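PDB 6K97: fusion DH from Streptomyces sp. MJ635-86F5, which forms, as an engineered fusion of split polyketide synthase dehydratase parts, a double hot dog domain that probably serves as a dehydratase in cremimycin biosynthesis. Local coordinates for residues E80-A85 with D92-L97; A204-R209 with P265-E270; E228-D233 with L259-G264. All blocks are in the same frame, centred on the assembly; numbering follows the deposited sequence.

Interaction 1 of 3, residues E80-A85 with D92-L97; sequences ELALHA and DEITEL
In the N-terminal hot dog unit of the fusion, A82 and L83 of helix 75-88, the helix against which the sheet packs, receive I94 of strand 93-99. The contact is wholly apolar and buried. I94 CG1 stands beside the backbone N (chi1 -58°), and an extended second torsion drives CD1 outward to the helix. That methyl does most of the touching: CD1 lies 3.7 Å from A82 CB on one flank and 3.7 Å from CD2 of the next residue, L83. L83 and I94 cross at about a right angle, branch against branch. Alanine suits position 82 because a single methyl lets strand and helix come close, with the CA atoms of A82 and I94 7.1 Å apart. A classic beta bulge at T95 and E96, both facing S147, fits the fact that I94 and L97, three residues apart, both point toward the helix; L128 then touches A82 and L97 alike. Replacing I94 by alanine would remove CD1 and probably leave a gap between the strand and the A82 and L83 methyls. E93 points the opposite way, where OE2 forms a salt bridge with R283 of the other part of the fusion. Its second oxygen is also held: T95 OG1 donates to the anti lone pair of E93 OE1 at 3.0 Å.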
ATOM      1  N   GLU A  80       5.398  15.672 -10.361  1.00 26.98           N
ATOM      2  CA  GLU A  80       6.087  14.510 -10.847  1.00 27.17           C
ATOM      3  C   GLU A  80       5.471  13.213 -10.229  1.00 29.44           C
ATOM      4  O   GLU A  80       5.259  12.217 -10.927  1.00 26.30           O
ATOM      5  CB  GLU A  80       7.553  14.590 -10.551  1.00 26.89           C
ATOM      6  CG  GLU A  80       8.347  13.296 -10.844  1.00 28.47           C
ATOM      7  CD  GLU A  80       8.392  12.907 -12.323  1.00 30.34           C
ATOM      8  OE1 GLU A  80       8.016  13.760 -13.220  1.00 32.02           O
ATOM      9  OE2 GLU A  80       8.861  11.777 -12.605  1.00 29.09           O
ATOM     10  N   LEU A  81       5.185  13.263  -8.923  1.00 29.81           N
ATOM     11  CA  LEU A  81       4.655  12.101  -8.263  1.00 30.59           C
ATOM     12  C   LEU A  81       3.332  11.705  -8.911  1.00 32.52           C
ATOM     13  O   LEU A  81       3.134  10.547  -9.190  1.00 36.23           O
ATOM     14  CB  LEU A  81       4.447  12.383  -6.791  1.00 30.30           C
ATOM     15  CG  LEU A  81       5.757  12.491  -6.018  1.00 31.74           C
ATOM     16  CD1 LEU A  81       5.534  13.046  -4.646  1.00 30.20           C
ATOM     17  CD2 LEU A  81       6.508  11.175  -5.960  1.00 31.78           C
ATOM     18  N   ALA A  82       2.461  12.685  -9.191  1.00 30.02           N
ATOM     19  CA  ALA A  82       1.199  12.424  -9.836  1.00 30.48           C
ATOM     20  C   ALA A  82       1.376  11.887 -11.280  1.00 30.82           C
ATOM     21  O   ALA A  82       0.647  11.012 -11.696  1.00 29.31           O
ATOM     22  CB  ALA A  82       0.357  13.679  -9.857  1.00 29.81           C
ATOM     23  N   LEU A  83       2.358  12.403 -12.004  1.00 30.76           N
ATOM     24  CA  LEU A  83       2.673  11.883 -13.326  1.00 32.35           C
ATOM     25  C   LEU A  83       3.018  10.395 -13.233  1.00 33.30           C
ATOM     26  O   LEU A  83       2.501   9.612 -14.034  1.00 32.42           O
ATOM     27  CB  LEU A  83       3.803  12.666 -13.999  1.00 32.01           C
ATOM     28  CG  LEU A  83       3.365  14.101 -14.393  1.00 34.11           C
ATOM     29  CD1 LEU A  83       4.561  14.951 -14.791  1.00 33.28           C
ATOM     30  CD2 LEU A  83       2.320  14.096 -15.503  1.00 32.47           C
ATOM     31  N   HIS A  84       3.798   9.981 -12.231  1.00 32.03           N
ATOM     32  CA  HIS A  84       4.108   8.567 -12.105  1.00 33.37           C
ATOM     33  C   HIS A  84       2.831   7.754 -11.839  1.00 34.37           C
ATOM     34  O   HIS A  84       2.551   6.730 -12.505  1.00 37.08           O
ATOM     35  CB  HIS A  84       5.147   8.294 -11.047  1.00 32.89           C
ATOM     36  CG  HIS A  84       5.739   6.935 -11.147  1.00 35.96           C
ATOM     37  ND1 HIS A  84       6.588   6.566 -12.173  1.00 37.18           N
ATOM     38  CD2 HIS A  84       5.539   5.817 -10.408  1.00 37.29           C
ATOM     39  CE1 HIS A  84       6.913   5.290 -12.040  1.00 36.69           C
ATOM     40  NE2 HIS A  84       6.276   4.808 -10.992  1.00 37.40           N
ATOM     41  N   ALA A  85       2.012   8.235 -10.931  1.00 32.55           N
ATOM     42  CA  ALA A  85       0.753   7.537 -10.699  1.00 33.74           C
ATOM     43  C   ALA A  85      -0.074   7.467 -11.980  1.00 33.84           C
ATOM     44  O   ALA A  85      -0.666   6.447 -12.301  1.00 32.38           O
ATOM     45  CB  ALA A  85      -0.005   8.235  -9.603  1.00 34.35           C
ATOM     46  N   ASP A  92      -4.156   9.828 -19.045  1.00 40.93           N
ATOM     47  CA  ASP A  92      -3.411  10.747 -19.956  1.00 41.85           C
ATOM     48  C   ASP A  92      -3.055  12.088 -19.358  1.00 38.97           C
ATOM     49  O   ASP A  92      -2.249  12.827 -19.901  1.00 41.06           O
ATOM     50  CB  ASP A  92      -4.257  11.022 -21.210  1.00 44.74           C
ATOM     51  CG  ASP A  92      -4.443   9.776 -22.102  1.00 48.10           C
ATOM     52  OD1 ASP A  92      -3.568   8.872 -22.084  1.00 44.03           O
ATOM     53  OD2 ASP A  92      -5.473   9.743 -22.825  1.00 52.25           O
ATOM     54  N   GLU A  93      -3.626  12.412 -18.215  1.00 39.06           N
ATOM     55  CA  GLU A  93      -3.647  13.798 -17.783  1.00 38.06           C
ATOM     56  C   GLU A  93      -3.770  13.881 -16.269  1.00 37.43           C
ATOM     57  O   GLU A  93      -4.467  13.038 -15.635  1.00 36.99           O
ATOM     58  CB  GLU A  93      -4.880  14.404 -18.412  1.00 41.26           C
ATOM     59  CG  GLU A  93      -5.075  15.845 -18.124  1.00 46.09           C
ATOM     60  CD  GLU A  93      -6.294  16.429 -18.798  1.00 49.34           C
ATOM     61  OE1 GLU A  93      -7.446  16.256 -18.237  1.00 51.50           O
ATOM     62  OE2 GLU A  93      -6.068  17.041 -19.872  1.00 44.56           O
ATOM     63  N   ILE A  94      -3.087  14.855 -15.672  1.00 35.00           N
ATOM     64  CA  ILE A  94      -3.470  15.318 -14.352  1.00 33.21           C
ATOM     65  C   ILE A  94      -4.493  16.378 -14.685  1.00 33.39           C
ATOM     66  O   ILE A  94      -4.211  17.338 -15.352  1.00 33.97           O
ATOM     67  CB  ILE A  94      -2.328  15.939 -13.565  1.00 34.38           C
ATOM     68  CG1 ILE A  94      -1.187  14.953 -13.418  1.00 33.52           C
ATOM     69  CG2 ILE A  94      -2.792  16.411 -12.200  1.00 34.77           C
ATOM     70  CD1 ILE A  94       0.075  15.630 -12.943  1.00 33.02           C
ATOM     71  N   THR A  95      -5.709  16.157 -14.245  1.00 34.65           N
ATOM     72  CA  THR A  95      -6.819  16.992 -14.614  1.00 34.25           C
ATOM     73  C   THR A  95      -6.760  18.195 -13.751  1.00 32.83           C
ATOM     74  O   THR A  95      -6.930  19.285 -14.218  1.00 32.77           O
ATOM     75  CB  THR A  95      -8.159  16.236 -14.453  1.00 33.94           C
ATOM     76  OG1 THR A  95      -8.271  15.336 -15.554  1.00 36.23           O
ATOM     77  CG2 THR A  95      -9.328  17.170 -14.515  1.00 33.93           C
ATOM     78  N   GLU A  96      -6.486  17.989 -12.474  1.00 36.02           N
ATOM     79  CA  GLU A  96      -6.418  19.126 -11.575  1.00 38.47           C
ATOM     80  C   GLU A  96      -5.654  18.692 -10.330  1.00 34.54           C
ATOM     81  O   GLU A  96      -5.745  17.535  -9.920  1.00 34.60           O
ATOM     82  CB  GLU A  96      -7.872  19.678 -11.360  1.00 39.26           C
ATOM     83  CG  GLU A  96      -8.140  20.126  -9.958  1.00 45.70           C
ATOM     84  CD  GLU A  96      -8.598  19.001  -9.088  1.00 44.36           C
ATOM     85  OE1 GLU A  96      -8.942  17.874  -9.550  1.00 43.48           O
ATOM     86  OE2 GLU A  96      -8.613  19.303  -7.893  1.00 51.13           O
ATOM     87  N   LEU A  97      -4.835  19.593  -9.802  1.00 33.52           N
ATOM     88  CA  LEU A  97      -4.024  19.328  -8.620  1.00 32.28           C
ATOM     89  C   LEU A  97      -3.894  20.573  -7.794  1.00 33.01           C
ATOM     90  O   LEU A  97      -3.520  21.623  -8.327  1.00 31.40           O
ATOM     91  CB  LEU A  97      -2.610  18.863  -8.987  1.00 34.23           C
ATOM     92  CG  LEU A  97      -1.773  18.300  -7.798  1.00 35.35           C
ATOM     93  CD1 LEU A  97      -2.268  16.903  -7.354  1.00 33.94           C
ATOM     94  CD2 LEU A  97      -0.282  18.240  -8.146  1.00 34.81           C
TER

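Interaction 2 of 3, residues A204-R209 with P265-E270; sequences ARLADR and PLLDGE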
ATOM      1  N   ALA A 204      19.024  36.805  -9.101  1.00 41.41           N
ATOM      2  CA  ALA A 204      19.429  37.672  -7.967  1.00 41.74           C
ATOM      3  C   ALA A 204      18.245  38.386  -7.304  1.00 41.97           C
ATOM      4  O   ALA A 204      18.139  38.445  -6.088  1.00 45.45           O
ATOM      5  CB  ALA A 204      20.469  38.660  -8.401  1.00 42.15           C
ATOM      6  N   ARG A 205      17.352  38.945  -8.104  1.00 42.21           N
ATOM      7  CA  ARG A 205      16.164  39.628  -7.571  1.00 39.92           C
ATOM      8  C   ARG A 205      15.195  38.640  -6.875  1.00 40.91           C
ATOM      9  O   ARG A 205      14.625  38.903  -5.798  1.00 42.10           O
ATOM     10  CB  ARG A 205      15.496  40.416  -8.724  1.00 39.55           C
ATOM     11  CG  ARG A 205      16.299  41.673  -9.072  1.00 41.46           C
ATOM     12  CD  ARG A 205      15.654  42.463 -10.208  1.00 42.92           C
ATOM     13  NE  ARG A 205      15.899  41.848 -11.516  1.00 43.49           N
ATOM     14  CZ  ARG A 205      16.963  42.056 -12.286  1.00 42.29           C
ATOM     15  NH1 ARG A 205      17.956  42.844 -11.932  1.00 43.18           N
ATOM     16  NH2 ARG A 205      17.033  41.439 -13.434  1.00 44.14           N
ATOM     17  N   LEU A 206      15.035  37.462  -7.454  1.00 39.58           N
ATOM     18  CA  LEU A 206      14.234  36.464  -6.803  1.00 36.76           C
ATOM     19  C   LEU A 206      14.803  36.074  -5.417  1.00 36.95           C
ATOM     20  O   LEU A 206      14.049  35.916  -4.419  1.00 34.57           O
ATOM     21  CB  LEU A 206      14.112  35.286  -7.716  1.00 36.97           C
ATOM     22  CG  LEU A 206      13.275  35.537  -8.982  1.00 38.93           C
ATOM     23  CD1 LEU A 206      13.289  34.276  -9.857  1.00 40.02           C
ATOM     24  CD2 LEU A 206      11.836  35.893  -8.634  1.00 40.09           C
ATOM     25  N   ALA A 207      16.128  35.957  -5.348  1.00 36.31           N
ATOM     26  CA  ALA A 207      16.811  35.613  -4.100  1.00 37.45           C
ATOM     27  C   ALA A 207      16.572  36.663  -3.038  1.00 40.34           C
ATOM     28  O   ALA A 207      16.375  36.341  -1.863  1.00 43.50           O
ATOM     29  CB  ALA A 207      18.298  35.407  -4.344  1.00 37.27           C
ATOM     30  N   ASP A 208      16.559  37.922  -3.450  1.00 42.96           N
ATOM     31  CA  ASP A 208      16.285  39.019  -2.535  1.00 45.37           C
ATOM     32  C   ASP A 208      14.893  39.005  -1.990  1.00 43.29           C
ATOM     33  O   ASP A 208      14.665  39.581  -0.971  1.00 47.19           O
ATOM     34  CB  ASP A 208      16.532  40.378  -3.219  1.00 50.20           C
ATOM     35  CG  ASP A 208      18.025  40.709  -3.332  1.00 53.07           C
ATOM     36  OD1 ASP A 208      18.839  40.150  -2.558  1.00 59.90           O
ATOM     37  OD2 ASP A 208      18.391  41.487  -4.227  1.00 52.42           O
ATOM     38  N   ARG A 209      13.963  38.344  -2.650  1.00 44.14           N
ATOM     39  CA  ARG A 209      12.594  38.198  -2.158  1.00 43.93           C
ATOM     40  C   ARG A 209      12.359  36.930  -1.352  1.00 42.51           C
ATOM     41  O   ARG A 209      11.248  36.724  -0.894  1.00 41.38           O
ATOM     42  CB  ARG A 209      11.623  38.130  -3.353  1.00 48.21           C
ATOM     43  CG  ARG A 209      11.745  39.240  -4.406  1.00 54.14           C
ATOM     44  CD  ARG A 209      11.015  40.495  -3.990  1.00 60.63           C
ATOM     45  NE  ARG A 209       9.565  40.341  -4.072  1.00 68.17           N
ATOM     46  CZ  ARG A 209       8.759  40.929  -4.961  1.00 66.64           C
ATOM     47  NH1 ARG A 209       7.448  40.717  -4.865  1.00 64.52           N
ATOM     48  NH2 ARG A 209       9.226  41.717  -5.924  1.00 63.46           N
ATOM     49  N   PRO A 265       7.245  38.885 -14.366  1.00 45.02           N
ATOM     50  CA  PRO A 265       6.124  39.817 -14.447  1.00 48.44           C
ATOM     51  C   PRO A 265       5.144  39.630 -13.302  1.00 52.26           C
ATOM     52  O   PRO A 265       4.627  40.618 -12.778  1.00 55.07           O
ATOM     53  CB  PRO A 265       5.448  39.502 -15.795  1.00 49.57           C
ATOM     54  CG  PRO A 265       6.060  38.213 -16.266  1.00 52.00           C
ATOM     55  CD  PRO A 265       7.419  38.096 -15.595  1.00 49.08           C
ATOM     56  N   LEU A 266       4.934  38.391 -12.870  1.00 53.67           N
ATOM     57  CA  LEU A 266       3.971  38.100 -11.801  1.00 57.61           C
ATOM     58  C   LEU A 266       4.330  38.683 -10.423  1.00 56.33           C
ATOM     59  O   LEU A 266       3.434  38.815  -9.613  1.00 58.67           O
ATOM     60  CB  LEU A 266       3.719  36.583 -11.665  1.00 58.76           C
ATOM     61  CG  LEU A 266       2.895  35.899 -12.789  1.00 65.54           C
ATOM     62  CD1 LEU A 266       2.547  34.468 -12.403  1.00 67.38           C
ATOM     63  CD2 LEU A 266       1.632  36.644 -13.244  1.00 65.14           C
ATOM     64  N   LEU A 267       5.596  38.997 -10.155  1.00 51.96           N
ATOM     65  CA  LEU A 267       6.023  39.578  -8.879  1.00 57.25           C
ATOM     66  C   LEU A 267       6.218  41.090  -8.936  1.00 57.88           C
ATOM     67  O   LEU A 267       6.633  41.694  -7.970  1.00 56.96           O
ATOM     68  CB  LEU A 267       7.367  38.931  -8.419  1.00 55.94           C
ATOM     69  CG  LEU A 267       7.321  37.472  -7.986  1.00 61.47           C
ATOM     70  CD1 LEU A 267       8.699  37.023  -7.508  1.00 60.46           C
ATOM     71  CD2 LEU A 267       6.298  37.214  -6.875  1.00 65.09           C
ATOM     72  N   ASP A 268       5.912  41.684 -10.072  1.00 64.35           N
ATOM     73  CA  ASP A 268       6.488  42.952 -10.464  1.00 65.10           C
ATOM     74  C   ASP A 268       6.202  44.082  -9.493  1.00 67.02           C
ATOM     75  O   ASP A 268       7.119  44.829  -9.088  1.00 62.22           O
ATOM     76  CB  ASP A 268       5.989  43.340 -11.863  1.00 70.77           C
ATOM     77  CG  ASP A 268       6.873  44.356 -12.555  1.00 70.95           C
ATOM     78  OD1 ASP A 268       8.020  44.633 -12.104  1.00 58.88           O
ATOM     79  OD2 ASP A 268       6.382  44.862 -13.582  1.00 73.17           O
ATOM     80  N   GLY A 269       4.952  44.243  -9.105  1.00 63.11           N
ATOM     81  CA  GLY A 269       4.655  45.293  -8.108  1.00 64.95           C
ATOM     82  C   GLY A 269       3.940  44.629  -6.948  1.00 64.57           C
ATOM     83  O   GLY A 269       2.761  44.899  -6.671  1.00 69.64           O
ATOM     84  N   GLU A 270       4.615  43.663  -6.338  1.00 59.97           N
ATOM     85  CA  GLU A 270       3.965  42.806  -5.377  1.00 57.44           C
ATOM     86  C   GLU A 270       4.827  42.710  -4.149  1.00 55.29           C
ATOM     87  O   GLU A 270       6.011  42.903  -4.191  1.00 53.17           O
ATOM     88  CB  GLU A 270       3.657  41.439  -5.985  1.00 58.50           C
ATOM     89  CG  GLU A 270       2.594  41.463  -7.079  1.00 58.80           C
ATOM     90  CD  GLU A 270       1.186  41.675  -6.551  1.00 57.58           C
ATOM     91  OE1 GLU A 270       0.960  41.572  -5.316  1.00 60.53           O
ATOM     92  OE2 GLU A 270       0.294  41.915  -7.382  1.00 53.96           O
TER
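The guanidinium of R209 has L267 CB over one face, 4.0 Å from NH1, while the carbonyl oxygen of E270 comes at it obliquely. Both terminal nitrogens turn to L267 O, forming two weak hydrogen bonds: NH1 to L267 O spans 3.4 Å and NH2 to L267 O 3.3 Å, with N-H...O angles near 140°. NH1 comes still nearer to E270 O, at 2.7 Å, but the angle is too poor for a hydrogen bond. A further weak bond runs from NH1 to G272 O. The bends at chi2 (-82°) and chi3 (-73°) steer the arginine chain across to the segment that follows helix 252-266. Beside this polar patch, L206 CD2 meets L267 CD1 at 3.5 Å, the two leucines crossing at about a right angle, and F211 of strand 211-213 touches both. Leucine suits both places, since its branched end fills the buried side between helix 199-208 and the turn. The nearby acids do not pair with R209: NH1 is 6.6 Å from E270 OE1, and E270 OE2 forms a salt bridge with K302 instead. Within this part of the C-terminal hot dog unit, the arginine is therefore met by main-chain carbonyls, through weak bonds, and its positive charge probably interacts favourably with the oxygens gathered where the helix has run out.

Interaction 3 of 3, residues E228-D233 with L259-G264; sequences EDIYAD and LHAALG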
ATOM      1  N   GLU A 228       2.609  39.876 -24.305  1.00 65.63           N
ATOM      2  CA  GLU A 228       2.388  39.337 -22.968  1.00 71.97           C
ATOM      3  C   GLU A 228       3.065  37.950 -22.762  1.00 68.93           C
ATOM      4  O   GLU A 228       3.120  37.446 -21.638  1.00 71.62           O
ATOM      5  CB  GLU A 228       0.884  39.276 -22.653  1.00 81.25           C
ATOM      6  CG  GLU A 228       0.317  40.506 -21.934  1.00 85.47           C
ATOM      7  CD  GLU A 228      -0.885  40.164 -21.053  1.00 93.45           C
ATOM      8  OE1 GLU A 228      -0.793  40.357 -19.820  1.00 94.55           O
ATOM      9  OE2 GLU A 228      -1.915  39.666 -21.571  1.00100.76           O
ATOM     10  N   ASP A 229       3.620  37.383 -23.831  1.00 59.59           N
ATOM     11  CA  ASP A 229       4.191  36.049 -23.817  1.00 55.26           C
ATOM     12  C   ASP A 229       5.679  35.954 -23.446  1.00 52.12           C
ATOM     13  O   ASP A 229       6.455  36.854 -23.718  1.00 51.51           O
ATOM     14  CB  ASP A 229       4.026  35.445 -25.207  1.00 59.22           C
ATOM     15  CG  ASP A 229       2.586  35.101 -25.533  1.00 66.14           C
ATOM     16  OD1 ASP A 229       1.699  35.152 -24.615  1.00 70.78           O
ATOM     17  OD2 ASP A 229       2.355  34.747 -26.718  1.00 59.29           O
ATOM     18  N   ILE A 230       6.085  34.810 -22.895  1.00 45.96           N
ATOM     19  CA  ILE A 230       7.477  34.581 -22.589  1.00 40.89           C
ATOM     20  C   ILE A 230       7.968  33.279 -23.190  1.00 40.11           C
ATOM     21  O   ILE A 230       7.241  32.314 -23.219  1.00 38.03           O
ATOM     22  CB  ILE A 230       7.667  34.531 -21.083  1.00 40.06           C
ATOM     23  CG1 ILE A 230       7.063  35.800 -20.462  1.00 41.75           C
ATOM     24  CG2 ILE A 230       9.135  34.367 -20.753  1.00 37.82           C
ATOM     25  CD1 ILE A 230       6.704  35.647 -19.007  1.00 45.52           C
ATOM     26  N   TYR A 231       9.209  33.268 -23.659  1.00 41.52           N
ATOM     27  CA  TYR A 231       9.862  32.077 -24.184  1.00 44.63           C
ATOM     28  C   TYR A 231      11.117  31.785 -23.386  1.00 46.57           C
ATOM     29  O   TYR A 231      11.920  32.686 -23.162  1.00 51.80           O
ATOM     30  CB  TYR A 231      10.262  32.294 -25.635  1.00 48.17           C
ATOM     31  CG  TYR A 231       9.081  32.471 -26.550  1.00 51.52           C
ATOM     32  CD1 TYR A 231       8.538  33.740 -26.780  1.00 54.04           C
ATOM     33  CD2 TYR A 231       8.480  31.379 -27.156  1.00 52.58           C
ATOM     34  CE1 TYR A 231       7.441  33.913 -27.603  1.00 55.21           C
ATOM     35  CE2 TYR A 231       7.371  31.546 -27.977  1.00 56.52           C
ATOM     36  CZ  TYR A 231       6.874  32.820 -28.209  1.00 56.76           C
ATOM     37  OH  TYR A 231       5.782  32.988 -29.031  1.00 61.86           O
ATOM     38  N   ALA A 232      11.304  30.540 -22.961  1.00 44.79           N
ATOM     39  CA  ALA A 232      12.400  30.206 -22.062  1.00 44.34           C
ATOM     40  C   ALA A 232      13.148  28.950 -22.482  1.00 47.48           C
ATOM     41  O   ALA A 232      12.517  27.946 -22.822  1.00 51.07           O
ATOM     42  CB  ALA A 232      11.825  30.003 -20.679  1.00 43.65           C
ATOM     43  N   ASP A 233      14.479  28.989 -22.447  1.00 47.05           N
ATOM     44  CA  ASP A 233      15.269  27.775 -22.518  1.00 47.48           C
ATOM     45  C   ASP A 233      15.608  27.380 -21.082  1.00 45.36           C
ATOM     46  O   ASP A 233      16.180  28.169 -20.338  1.00 41.44           O
ATOM     47  CB  ASP A 233      16.541  27.980 -23.326  1.00 54.96           C
ATOM     48  CG  ASP A 233      16.283  28.067 -24.813  1.00 59.61           C
ATOM     49  OD1 ASP A 233      15.109  28.132 -25.238  1.00 69.74           O
ATOM     50  OD2 ASP A 233      17.260  28.028 -25.575  1.00 64.48           O
ATOM     51  N   LEU A 259       8.901  27.859 -14.638  1.00 48.08           N
ATOM     52  CA  LEU A 259       8.090  28.860 -13.943  1.00 47.62           C
ATOM     53  C   LEU A 259       8.887  30.054 -13.483  1.00 50.14           C
ATOM     54  O   LEU A 259       8.286  31.087 -13.130  1.00 55.22           O
ATOM     55  CB  LEU A 259       7.390  28.266 -12.697  1.00 47.63           C
ATOM     56  CG  LEU A 259       6.556  27.014 -12.910  1.00 53.49           C
ATOM     57  CD1 LEU A 259       5.881  26.603 -11.597  1.00 52.05           C
ATOM     58  CD2 LEU A 259       5.550  27.240 -14.027  1.00 52.04           C
ATOM     59  N   HIS A 260      10.211  29.927 -13.361  1.00 42.54           N
ATOM     60  CA  HIS A 260      10.964  31.037 -12.803  1.00 38.14           C
ATOM     61  C   HIS A 260      10.789  32.270 -13.692  1.00 38.62           C
ATOM     62  O   HIS A 260      10.562  33.386 -13.216  1.00 38.48           O
ATOM     63  CB  HIS A 260      12.425  30.657 -12.612  1.00 37.94           C
ATOM     64  CG  HIS A 260      12.626  29.528 -11.630  1.00 38.25           C
ATOM     65  ND1 HIS A 260      13.769  28.768 -11.593  1.00 36.39           N
ATOM     66  CD2 HIS A 260      11.823  29.048 -10.644  1.00 34.07           C
ATOM     67  CE1 HIS A 260      13.660  27.878 -10.622  1.00 35.92           C
ATOM     68  NE2 HIS A 260      12.492  28.028 -10.038  1.00 33.42           N
ATOM     69  N   ALA A 261      10.774  32.048 -14.995  1.00 39.58           N
ATOM     70  CA  ALA A 261      10.515  33.134 -15.917  1.00 41.53           C
ATOM     71  C   ALA A 261       9.188  33.807 -15.629  1.00 40.34           C
ATOM     72  O   ALA A 261       9.095  35.030 -15.649  1.00 48.32           O
ATOM     73  CB  ALA A 261      10.544  32.641 -17.348  1.00 43.50           C
ATOM     74  N   ALA A 262       8.168  33.035 -15.366  1.00 37.68           N
ATOM     75  CA  ALA A 262       6.842  33.631 -15.167  1.00 39.22           C
ATOM     76  C   ALA A 262       6.826  34.512 -13.917  1.00 40.05           C
ATOM     77  O   ALA A 262       6.079  35.470 -13.862  1.00 40.19           O
ATOM     78  CB  ALA A 262       5.757  32.574 -15.093  1.00 35.21           C
ATOM     79  N   LEU A 263       7.672  34.184 -12.942  1.00 42.07           N
ATOM     80  CA  LEU A 263       7.758  34.967 -11.708  1.00 41.98           C
ATOM     81  C   LEU A 263       8.200  36.391 -11.957  1.00 40.26           C
ATOM     82  O   LEU A 263       7.929  37.219 -11.139  1.00 40.80           O
ATOM     83  CB  LEU A 263       8.717  34.351 -10.697  1.00 40.07           C
ATOM     84  CG  LEU A 263       8.337  32.993 -10.137  1.00 42.06           C
ATOM     85  CD1 LEU A 263       9.502  32.471  -9.311  1.00 42.92           C
ATOM     86  CD2 LEU A 263       7.054  33.077  -9.321  1.00 42.37           C
ATOM     87  N   GLY A 264       8.853  36.684 -13.076  1.00 41.03           N
ATOM     88  CA  GLY A 264       9.301  38.059 -13.348  1.00 41.07           C
ATOM     89  C   GLY A 264       8.112  39.008 -13.359  1.00 44.04           C
ATOM     90  O   GLY A 264       7.971  39.849 -12.472  1.00 43.59           O
TER
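I230 and A232 of strand 229-235 point toward A261 of helix 252-266, while Y231 between them points away, the alternation expected of a strand with one face against a helix. The strand and helix segments run roughly antiparallel, at 143° between their N-to-C directions, and approach to 8.8 Å between axes. I230 uses both ends of its branched side chain. CG2, anti to the backbone N, meets A261 CB at 4.1 Å, whereas CG1 lies beside the N (chi1 -53°) and carries CD1 over the helix backbone, 4.3 Å from A262 CA. A beta-branched residue is suited to the strand, and here its two arms span successive helix residues. A232 and A261 face each other more simply, CB to CB at 4.4 Å. Because both are alanines, the main chains can draw near, with their CA atoms 7.1 Å apart. A261 also touches I296 and L220 from the neighbouring strands, so that its one methyl sits over three strands. On the outer side of the strand Y231 stacks on H295. H260 takes no part in this packing: ND1 bonds to the hydroxyl of Y203 and NE2 to D256, whose spacing from H260 matches the DxxxQ/H sequence motif of polyketide synthase dehydratases. The arrangement, a central helix laid by its small residues against a curved antiparallel sheet, is that of a hot dog fold, here in the C-terminal unit of the fusion.

In the fold
From the N terminus, interaction 1 comes first and closes a short loop, folding strand 93-99 back on helix 75-88 within the N-terminal hot dog unit. The chain then passes an unmodelled stretch and enters the C-terminal unit. There interaction 2 closes a long excursion, joining the end of helix 199-208 to the turn after helix 252-266, and interaction 3 is nested inside it, setting strand 229-235 against that same helix. The two touch, P265 CG lying 3.8 Å from I230 CD1. Interactions 1 and 2 stand on opposite sides of the chain's centre, their own centres about 29 Å apart; interactions 1 and 3 each set a helix against a strand in its own unit.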